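PDB 2ZZJ: glucuronan lyase A from Trichoderma reesei, which probably cleaves beta-1,4-linked glucuronan within the chain as an endo-acting polysaccharide lyase, and carries a bound calcium ion. Local coordinates for residues Arg96-Gly102 and His127-Cys133; His152-Leu156 and Phe230-Asp236; Gly61-Gly65 and Lys159-Asp163. One frame throughout, in Å; residues are numbered along the deposited sequence.

Interaction 1: Arg96-Gly102 and His127-Cys133; sequences RPGAGCG and HYRQPNC
Two loops with no regular helix or strand are cross-linked here by a disulfide. Arg96 to Ala99 form a type II beta turn, with Ala99 N bonded to Arg96 O at 3.0 Å. Gly98 has phi/psi of 94/2, where a CB would jam against the preceding carbonyl. In 127-133, Tyr128 has positive phi (39/46) and the peptide before Pro131 is cis. Arg129 and Asn132 bond to each other through both backbone N and O. In register, CA of Ala99 lies 4.7 Å from CA of Arg129.

The covalent link is Cys101 SG to Cys133 SG, 2.1 Å, with chi3 -86° and both chi1 values m. Cys101 CB sits over the Tyr128 ring (chi1 t), 3.6 Å from its centroid, a CH-pi contact. Cys101 SG adds a sulfur-aromatic contact at 4.6 Å from that centroid.

One backbone hydrogen bond crosses, Gln130 N to Ala99 O at 2.9 Å. Side chains donate the others. Gln130 NE2 bonds to Gly100 O at 3.1 Å. Arg96 (m, t, p) sends NH1 to Tyr128 O at 3.0 Å and NH2 to the same O at 3.3 Å. Water 1 lies 3.1 Å from Gly98 O and 2.9 Å from Gln130 O.

Arg96 NH2 and Arg129 NH2 are like charges 3.5 Å apart. Asp189 pairs with both arginines in salt bridges, which offsets their repulsion.

The contact ties the loop between strands 86-95 and 106-115 to the loop between strands 118-126 and 135-145, at one end of a jelly-roll sheet.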
loop_
_atom_site.group_PDB
_atom_site.type_symbol
_atom_site.label_atom_id
_atom_site.label_comp_id
_atom_site.label_asym_id
_atom_site.label_seq_id
_atom_site.Cartn_x
_atom_site.Cartn_y
_atom_site.Cartn_z
ATOM N N ARG A 96 -9.415 -8.496 12.313
ATOM C CA ARG A 96 -9.191 -8.781 13.705
ATOM C C ARG A 96 -10.555 -8.978 14.389
ATOM O O ARG A 96 -10.916 -8.179 15.270
ATOM C CB ARG A 96 -8.455 -7.607 14.331
ATOM C CG ARG A 96 -7.053 -7.437 13.822
ATOM C CD ARG A 96 -6.474 -6.126 14.218
ATOM N NE ARG A 96 -6.035 -6.061 15.610
ATOM C CZ ARG A 96 -6.531 -5.203 16.505
ATOM N NH1 ARG A 96 -7.487 -4.348 16.145
ATOM N NH2 ARG A 96 -6.049 -5.183 17.753
ATOM N N PRO A 97 -11.293 -10.051 14.011
ATOM C CA PRO A 97 -12.713 -10.202 14.397
ATOM C C PRO A 97 -12.849 -10.342 15.918
ATOM O O PRO A 97 -12.136 -11.155 16.533
ATOM C CB PRO A 97 -13.156 -11.485 13.687
ATOM C CG PRO A 97 -12.041 -11.845 12.725
ATOM C CD PRO A 97 -10.799 -11.234 13.282
ATOM N N GLY A 98 -13.719 -9.505 16.500
ATOM C CA GLY A 98 -13.909 -9.419 17.942
ATOM C C GLY A 98 -13.088 -8.348 18.643
ATOM O O GLY A 98 -13.155 -8.233 19.876
ATOM N N ALA A 99 -12.302 -7.564 17.890
ATOM C CA ALA A 99 -11.508 -6.484 18.515
ATOM C C ALA A 99 -12.446 -5.424 19.103
ATOM O O ALA A 99 -12.210 -4.881 20.204
ATOM C CB ALA A 99 -10.529 -5.841 17.504
ATOM N N GLY A 100 -13.496 -5.123 18.345
ATOM C CA GLY A 100 -14.601 -4.320 18.836
ATOM C C GLY A 100 -14.382 -2.823 18.807
ATOM O O GLY A 100 -15.178 -2.070 19.399
ATOM N N CYS A 101 -13.293 -2.396 18.151
ATOM C CA CYS A 101 -12.997 -0.986 17.935
ATOM C C CYS A 101 -13.415 -0.521 16.540
ATOM O O CYS A 101 -13.296 -1.262 15.566
ATOM C CB CYS A 101 -11.515 -0.722 18.144
ATOM S SG CYS A 101 -10.962 -1.202 19.798
ATOM N N GLY A 102 -13.920 0.709 16.458
ATOM C CA GLY A 102 -14.388 1.279 15.184
ATOM C C GLY A 102 -15.535 0.528 14.526
ATOM O O GLY A 102 -16.152 -0.355 15.130
ATOM N N HIS A 127 -3.132 -0.320 20.841
ATOM C CA HIS A 127 -3.818 -1.560 21.266
ATOM C C HIS A 127 -5.091 -1.830 20.428
ATOM O O HIS A 127 -5.363 -2.968 20.035
ATOM C CB HIS A 127 -4.163 -1.518 22.782
ATOM C CG HIS A 127 -4.748 -2.798 23.302
ATOM N ND1 HIS A 127 -4.041 -3.982 23.347
ATOM C CD2 HIS A 127 -5.982 -3.084 23.787
ATOM C CE1 HIS A 127 -4.806 -4.939 23.841
ATOM N NE2 HIS A 127 -5.993 -4.422 24.105
ATOM N N TYR A 128 -5.864 -0.790 20.159
ATOM C CA TYR A 128 -7.066 -0.912 19.316
ATOM C C TYR A 128 -7.856 -2.200 19.558
ATOM O O TYR A 128 -8.266 -2.896 18.616
ATOM C CB TYR A 128 -6.687 -0.814 17.834
ATOM C CG TYR A 128 -7.790 -0.327 16.910
ATOM C CD1 TYR A 128 -8.331 0.952 17.053
ATOM C CD2 TYR A 128 -8.269 -1.126 15.865
ATOM C CE1 TYR A 128 -9.329 1.421 16.181
ATOM C CE2 TYR A 128 -9.256 -0.660 14.983
ATOM C CZ TYR A 128 -9.783 0.616 15.158
ATOM O OH TYR A 128 -10.757 1.097 14.302
ATOM N N ARG A 129 -8.072 -2.529 20.830
ATOM C CA ARG A 129 -8.882 -3.701 21.164
ATOM C C ARG A 129 -9.609 -3.403 22.462
ATOM O O ARG A 129 -8.986 -2.900 23.421
ATOM C CB ARG A 129 -8.003 -4.939 21.354
ATOM C CG ARG A 129 -8.776 -6.209 21.633
ATOM C CD ARG A 129 -7.858 -7.403 21.754
ATOM N NE ARG A 129 -7.149 -7.678 20.506
ATOM C CZ ARG A 129 -7.677 -8.324 19.474
ATOM N NH1 ARG A 129 -8.930 -8.771 19.512
ATOM N NH2 ARG A 129 -6.944 -8.522 18.390
ATOM N N GLN A 130 -10.913 -3.688 22.485
ATOM C CA GLN A 130 -11.713 -3.572 23.723
ATOM C C GLN A 130 -11.075 -4.391 24.851
ATOM O O GLN A 130 -10.651 -5.530 24.624
ATOM C CB GLN A 130 -13.157 -4.033 23.493
ATOM C CG GLN A 130 -13.962 -3.151 22.522
ATOM C CD GLN A 130 -14.262 -1.757 23.068
ATOM O OE1 GLN A 130 -13.905 -1.413 24.206
ATOM N NE2 GLN A 130 -14.926 -0.947 22.260
ATOM N N PRO A 131 -11.024 -3.827 26.081
ATOM C CA PRO A 131 -11.656 -2.588 26.564
ATOM C C PRO A 131 -10.786 -1.314 26.489
ATOM O O PRO A 131 -10.975 -0.386 27.307
ATOM C CB PRO A 131 -11.951 -2.927 28.034
ATOM C CG PRO A 131 -10.783 -3.858 28.449
ATOM C CD PRO A 131 -10.238 -4.483 27.148
ATOM N N ASN A 132 -9.855 -1.260 25.526
ATOM C CA ASN A 132 -9.020 -0.069 25.290
ATOM C C ASN A 132 -8.702 0.115 23.799
ATOM O O ASN A 132 -7.754 -0.497 23.278
ATOM C CB ASN A 132 -7.717 -0.151 26.108
ATOM C CG ASN A 132 -6.783 1.021 25.855
ATOM O OD1 ASN A 132 -7.220 2.138 25.543
ATOM N ND2 ASN A 132 -5.477 0.774 25.996
ATOM N N CYS A 133 -9.487 0.954 23.122
ATOM C CA CYS A 133 -9.314 1.193 21.675
ATOM C C CYS A 133 -8.274 2.240 21.344
ATOM O O CYS A 133 -8.151 2.646 20.194
ATOM C CB CYS A 133 -10.633 1.577 21.016
ATOM S SG CYS A 133 -11.801 0.228 21.020
HETATM O O HOH W 1 -11.849 -7.095 22.439
HETATM O O HOH W 2 -11.877 -0.654 12.753
#

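Interaction 2: His152-Leu156 and Phe230-Asp236; sequences HRVVL and FADVDPD
Strand 152-156 is extended, with phi/psi near -120/135. It belongs to one sheet of the beta jelly roll. The 230-236 segment starts as a weakly bonded helical turn at 230-233, where Asp234 N bonds to Phe230 O at 2.8 Å. It then runs on as a loop. CA of Val155 lies 6.2 Å from CA of Asp234, and CA of Arg153 lies 6.3 Å from CA of Pro235. Within the loop, Asp234 OD1 accepts from Asp236 N at 2.9 Å, an Asx turn.

Arg153 and Val155 point toward the C-terminal segment, while His152, Val154 and Leu156 point away. Val155 (chi1 t) is the apolar centre. Its CG1 lies 3.7 Å from Phe230 CE1 and 3.7 Å from Val233 CG2. Its CG2 lies 3.9 Å from Pro235 CD. Phe230 has chi1 t, which brings the end of its ring closer, and it meets Trp171 edge-to-face. Val233 also touches Phe69 of strand 66-76, so the C-terminal segment packs across several strands of this sheet.

Pro235 O accepts from Lys33 NZ. Lys33 is a residue of the calcium site, and the Pro235 side chain lies about 9 Å from the bound ion.

At the edge, Arg153 (m, p, p) folds its CG over Pro235 CB at 3.9 Å. A salt bridge closes the contact: Arg153 NE donates almost linearly (176°) to Asp236 OD2 at 2.8 Å.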
loop_
_atom_site.group_PDB
_atom_site.type_symbol
_atom_site.label_atom_id
_atom_site.label_comp_id
_atom_site.label_asym_id
_atom_site.label_seq_id
_atom_site.Cartn_x
_atom_site.Cartn_y
_atom_site.Cartn_z
ATOM N N HIS A 152 8.141 4.187 -10.771
ATOM C CA HIS A 152 8.834 4.441 -9.508
ATOM C C HIS A 152 8.995 3.150 -8.721
ATOM O O HIS A 152 8.236 2.236 -8.920
ATOM C CB HIS A 152 8.051 5.451 -8.684
ATOM C CG HIS A 152 7.915 6.770 -9.379
ATOM N ND1 HIS A 152 9.006 7.576 -9.662
ATOM C CD2 HIS A 152 6.826 7.419 -9.856
ATOM C CE1 HIS A 152 8.587 8.662 -10.292
ATOM N NE2 HIS A 152 7.266 8.608 -10.400
ATOM N N ARG A 153 10.010 3.092 -7.863
ATOM C CA ARG A 153 10.379 1.878 -7.200
ATOM C C ARG A 153 10.475 2.164 -5.727
ATOM O O ARG A 153 11.231 3.060 -5.302
ATOM C CB ARG A 153 11.745 1.356 -7.725
ATOM C CG ARG A 153 11.745 0.947 -9.220
ATOM C CD ARG A 153 12.031 2.128 -10.177
ATOM N NE ARG A 153 13.343 2.748 -9.960
ATOM C CZ ARG A 153 13.637 4.006 -10.322
ATOM N NH1 ARG A 153 12.710 4.782 -10.906
ATOM N NH2 ARG A 153 14.848 4.502 -10.083
ATOM N N VAL A 154 9.739 1.375 -4.941
ATOM C CA VAL A 154 9.577 1.615 -3.508
ATOM C C VAL A 154 10.127 0.395 -2.791
ATOM O O VAL A 154 9.828 -0.753 -3.187
ATOM C CB VAL A 154 8.076 1.802 -3.105
ATOM C CG1 VAL A 154 7.915 1.886 -1.575
ATOM C CG2 VAL A 154 7.465 3.045 -3.775
ATOM N N VAL A 155 10.977 0.645 -1.790
ATOM C CA VAL A 155 11.450 -0.420 -0.913
ATOM C C VAL A 155 11.172 0.009 0.528
ATOM O O VAL A 155 11.455 1.184 0.905
ATOM C CB VAL A 155 12.938 -0.762 -1.105
ATOM C CG1 VAL A 155 13.373 -1.861 -0.088
ATOM C CG2 VAL A 155 13.243 -1.218 -2.556
ATOM N N LEU A 156 10.584 -0.909 1.300
ATOM C CA LEU A 156 10.360 -0.692 2.724
ATOM C C LEU A 156 11.203 -1.686 3.501
ATOM O O LEU A 156 11.281 -2.868 3.151
ATOM C CB LEU A 156 8.890 -0.901 3.109
ATOM C CG LEU A 156 7.804 -0.337 2.180
ATOM C CD1 LEU A 156 6.411 -0.793 2.659
ATOM C CD2 LEU A 156 7.876 1.133 2.182
ATOM N N PHE A 230 17.407 -6.226 1.385
ATOM C CA PHE A 230 17.087 -5.211 0.377
ATOM C C PHE A 230 17.164 -5.792 -1.041
ATOM O O PHE A 230 16.239 -5.594 -1.869
ATOM C CB PHE A 230 18.085 -4.028 0.543
ATOM C CG PHE A 230 17.805 -2.855 -0.364
ATOM C CD1 PHE A 230 17.076 -1.754 0.082
ATOM C CD2 PHE A 230 18.307 -2.835 -1.672
ATOM C CE1 PHE A 230 16.807 -0.663 -0.792
ATOM C CE2 PHE A 230 18.076 -1.745 -2.536
ATOM C CZ PHE A 230 17.297 -0.654 -2.092
ATOM N N ALA A 231 18.271 -6.485 -1.358
ATOM C CA ALA A 231 18.434 -7.030 -2.716
ATOM C C ALA A 231 17.308 -8.018 -3.078
ATOM O O ALA A 231 16.974 -8.154 -4.256
ATOM C CB ALA A 231 19.805 -7.715 -2.895
ATOM N N ASP A 232 16.767 -8.728 -2.085
ATOM C CA ASP A 232 15.655 -9.652 -2.370
ATOM C C ASP A 232 14.465 -8.929 -3.005
ATOM O O ASP A 232 13.788 -9.479 -3.880
ATOM C CB ASP A 232 15.139 -10.315 -1.101
ATOM C CG ASP A 232 15.988 -11.445 -0.650
ATOM O OD1 ASP A 232 16.595 -12.118 -1.498
ATOM O OD2 ASP A 232 15.977 -11.700 0.555
ATOM N N VAL A 233 14.219 -7.696 -2.570
ATOM C CA VAL A 233 12.982 -6.988 -2.969
ATOM C C VAL A 233 13.154 -5.769 -3.850
ATOM O O VAL A 233 12.176 -5.219 -4.330
ATOM C CB VAL A 233 12.104 -6.604 -1.749
ATOM C CG1 VAL A 233 11.942 -7.788 -0.826
ATOM C CG2 VAL A 233 12.667 -5.381 -0.979
ATOM N N ASP A 234 14.394 -5.304 -4.013
ATOM C CA ASP A 234 14.659 -4.094 -4.799
ATOM C C ASP A 234 14.288 -4.302 -6.270
ATOM O O ASP A 234 14.898 -5.121 -6.973
ATOM C CB ASP A 234 16.161 -3.728 -4.661
ATOM C CG ASP A 234 16.561 -2.551 -5.530
ATOM O OD1 ASP A 234 15.668 -1.837 -6.039
ATOM O OD2 ASP A 234 17.786 -2.346 -5.684
ATOM N N PRO A 235 13.258 -3.592 -6.762
ATOM C CA PRO A 235 12.916 -3.834 -8.183
ATOM C C PRO A 235 14.034 -3.530 -9.175
ATOM O O PRO A 235 13.979 -3.995 -10.322
ATOM C CB PRO A 235 11.765 -2.853 -8.453
ATOM C CG PRO A 235 11.167 -2.537 -7.038
ATOM C CD PRO A 235 12.377 -2.590 -6.115
ATOM N N ASP A 236 15.014 -2.749 -8.741
ATOM C CA ASP A 236 16.100 -2.247 -9.598
ATOM C C ASP A 236 17.313 -3.170 -9.699
ATOM O O ASP A 236 18.351 -2.807 -10.285
ATOM C CB ASP A 236 16.546 -0.866 -9.105
ATOM C CG ASP A 236 15.594 0.239 -9.543
ATOM O OD1 ASP A 236 14.989 0.124 -10.630
ATOM O OD2 ASP A 236 15.436 1.229 -8.794
#

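Interaction 3: Gly61-Gly65 and Lys159-Asp163; sequences GYQRG and KWASD
This is an aromatic stack with polar contacts beside it. It joins the ends of two strands, 53-63 and 152-160, which belong to different sheets of the jelly roll. The touching parts, 62-65 and 160-162, run 54° apart, and CA of Arg64 lies 4.9 Å from CA of Trp160. Gly61 and Tyr62 form a classic beta bulge opposite Phe193.

Tyr62 (chi1 p) and Trp160 (chi1 m) both point toward the other segment. The Tyr62 ring lies face-to-face on the six-membered ring of Trp160, centroids 3.5 Å apart and planes at 4°. Tyr62 CB sits 3.6 Å from the centroid of the five-membered ring.

Gly65 N donates to Trp160 O at 2.8 Å. At the phi/psi of Gly65 (94/15), a CB would jam against Arg64 O. Arg64 NH2 donates to Ser162 OG at 3.1 Å, and Arg64 NH1 makes a salt bridge with Asp190.

Tyr62 OH meets Thr186, and Trp160 NE1 meets Tyr70. The stacked rings therefore combine a buried apolar interface with polar edges that have partners.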
loop_
_atom_site.group_PDB
_atom_site.type_symbol
_atom_site.label_atom_id
_atom_site.label_comp_id
_atom_site.label_asym_id
_atom_site.label_seq_id
_atom_site.Cartn_x
_atom_site.Cartn_y
_atom_site.Cartn_z
ATOM N N GLY A 61 1.478 -10.952 4.810
ATOM C CA GLY A 61 2.220 -9.689 4.815
ATOM C C GLY A 61 3.201 -9.577 5.953
ATOM O O GLY A 61 4.401 -9.488 5.741
ATOM N N TYR A 62 2.705 -9.540 7.194
ATOM C CA TYR A 62 3.600 -9.611 8.335
ATOM C C TYR A 62 2.851 -10.094 9.566
ATOM O O TYR A 62 1.615 -10.151 9.550
ATOM C CB TYR A 62 4.273 -8.275 8.621
ATOM C CG TYR A 62 3.408 -7.199 9.247
ATOM C CD1 TYR A 62 2.831 -6.196 8.463
ATOM C CD2 TYR A 62 3.228 -7.134 10.621
ATOM C CE1 TYR A 62 2.044 -5.185 9.041
ATOM C CE2 TYR A 62 2.435 -6.119 11.215
ATOM C CZ TYR A 62 1.845 -5.153 10.424
ATOM O OH TYR A 62 1.053 -4.147 10.989
ATOM N N GLN A 63 3.638 -10.431 10.585
ATOM C CA GLN A 63 3.171 -10.648 11.954
ATOM C C GLN A 63 4.162 -9.947 12.855
ATOM O O GLN A 63 5.353 -9.948 12.580
ATOM C CB GLN A 63 3.181 -12.145 12.236
ATOM C CG GLN A 63 2.549 -12.548 13.531
ATOM C CD GLN A 63 2.403 -14.056 13.631
ATOM O OE1 GLN A 63 2.763 -14.804 12.705
ATOM N NE2 GLN A 63 1.854 -14.508 14.737
ATOM N N ARG A 64 3.682 -9.298 13.917
ATOM C CA ARG A 64 4.552 -8.623 14.868
ATOM C C ARG A 64 5.683 -9.541 15.360
ATOM O O ARG A 64 5.490 -10.743 15.487
ATOM C CB ARG A 64 3.681 -8.138 16.015
ATOM C CG ARG A 64 4.345 -7.880 17.298
ATOM C CD ARG A 64 3.463 -8.544 18.323
ATOM N NE ARG A 64 3.306 -7.749 19.515
ATOM C CZ ARG A 64 2.597 -8.125 20.573
ATOM N NH1 ARG A 64 1.966 -9.290 20.595
ATOM N NH2 ARG A 64 2.528 -7.314 21.606
ATOM N N GLY A 65 6.863 -8.977 15.570
ATOM C CA GLY A 65 8.033 -9.749 15.998
ATOM C C GLY A 65 8.959 -10.230 14.899
ATOM O O GLY A 65 9.806 -11.106 15.134
ATOM N N LYS A 159 10.864 -3.294 10.798
ATOM C CA LYS A 159 10.803 -4.268 11.897
ATOM C C LYS A 159 9.487 -4.021 12.626
ATOM O O LYS A 159 9.279 -2.938 13.194
ATOM C CB LYS A 159 11.988 -4.108 12.837
ATOM C CG LYS A 159 11.938 -5.009 14.059
ATOM C CD LYS A 159 13.124 -4.677 14.976
ATOM C CE LYS A 159 13.041 -5.426 16.316
ATOM N NZ LYS A 159 13.016 -6.910 16.129
ATOM N N TRP A 160 8.601 -5.008 12.554
ATOM C CA TRP A 160 7.242 -4.918 13.090
ATOM C C TRP A 160 7.300 -5.214 14.599
ATOM O O TRP A 160 7.542 -6.351 14.994
ATOM C CB TRP A 160 6.333 -5.907 12.377
ATOM C CG TRP A 160 6.238 -5.650 10.862
ATOM C CD1 TRP A 160 6.794 -6.401 9.856
ATOM C CD2 TRP A 160 5.555 -4.556 10.221
ATOM N NE1 TRP A 160 6.496 -5.838 8.618
ATOM C CE2 TRP A 160 5.734 -4.713 8.813
ATOM C CE3 TRP A 160 4.826 -3.448 10.697
ATOM C CZ2 TRP A 160 5.180 -3.823 7.882
ATOM C CZ3 TRP A 160 4.271 -2.551 9.770
ATOM C CH2 TRP A 160 4.458 -2.738 8.383
ATOM N N ALA A 161 7.112 -4.168 15.395
ATOM C CA ALA A 161 7.161 -4.252 16.863
ATOM C C ALA A 161 6.119 -3.318 17.481
ATOM O O ALA A 161 5.827 -2.247 16.929
ATOM C CB ALA A 161 8.561 -3.879 17.369
ATOM N N SER A 162 5.559 -3.723 18.625
ATOM C CA SER A 162 4.676 -2.825 19.396
ATOM C C SER A 162 5.414 -2.112 20.532
ATOM O O SER A 162 4.890 -1.171 21.101
ATOM C CB SER A 162 3.447 -3.561 19.905
ATOM O OG SER A 162 3.809 -4.651 20.728
ATOM N N ASP A 163 6.630 -2.586 20.830
ATOM C CA ASP A 163 7.669 -1.888 21.597
ATOM C C ASP A 163 8.167 -0.665 20.878
ATOM O O ASP A 163 7.985 -0.551 19.672
ATOM C CB ASP A 163 8.925 -2.757 21.610
ATOM C CG ASP A 163 8.846 -3.894 22.561
ATOM O OD1 ASP A 163 9.915 -4.200 23.130
ATOM O OD2 ASP A 163 7.753 -4.497 22.729
#

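Overall arrangement
Interactions 1 and 2 lie on opposite sides of the chain's centre, with their centres 34 Å apart. Interaction 3 lies 18 Å from interaction 1 and 20 Å from interaction 2, centre to centre. Interactions 2 and 3 share strand 152-160 and cross along the chain, because their segments alternate. Interaction 1 is nested inside the loop closed by interaction 3, and it closes before interaction 2 opens. Interaction 1 ties loops of the sheet holding 86-95. Interaction 3 bridges that sheet to the one holding 152-160. Interaction 2 packs the C-terminal segment on the latter, near the calcium site. Together they join both sheets and the chain's end.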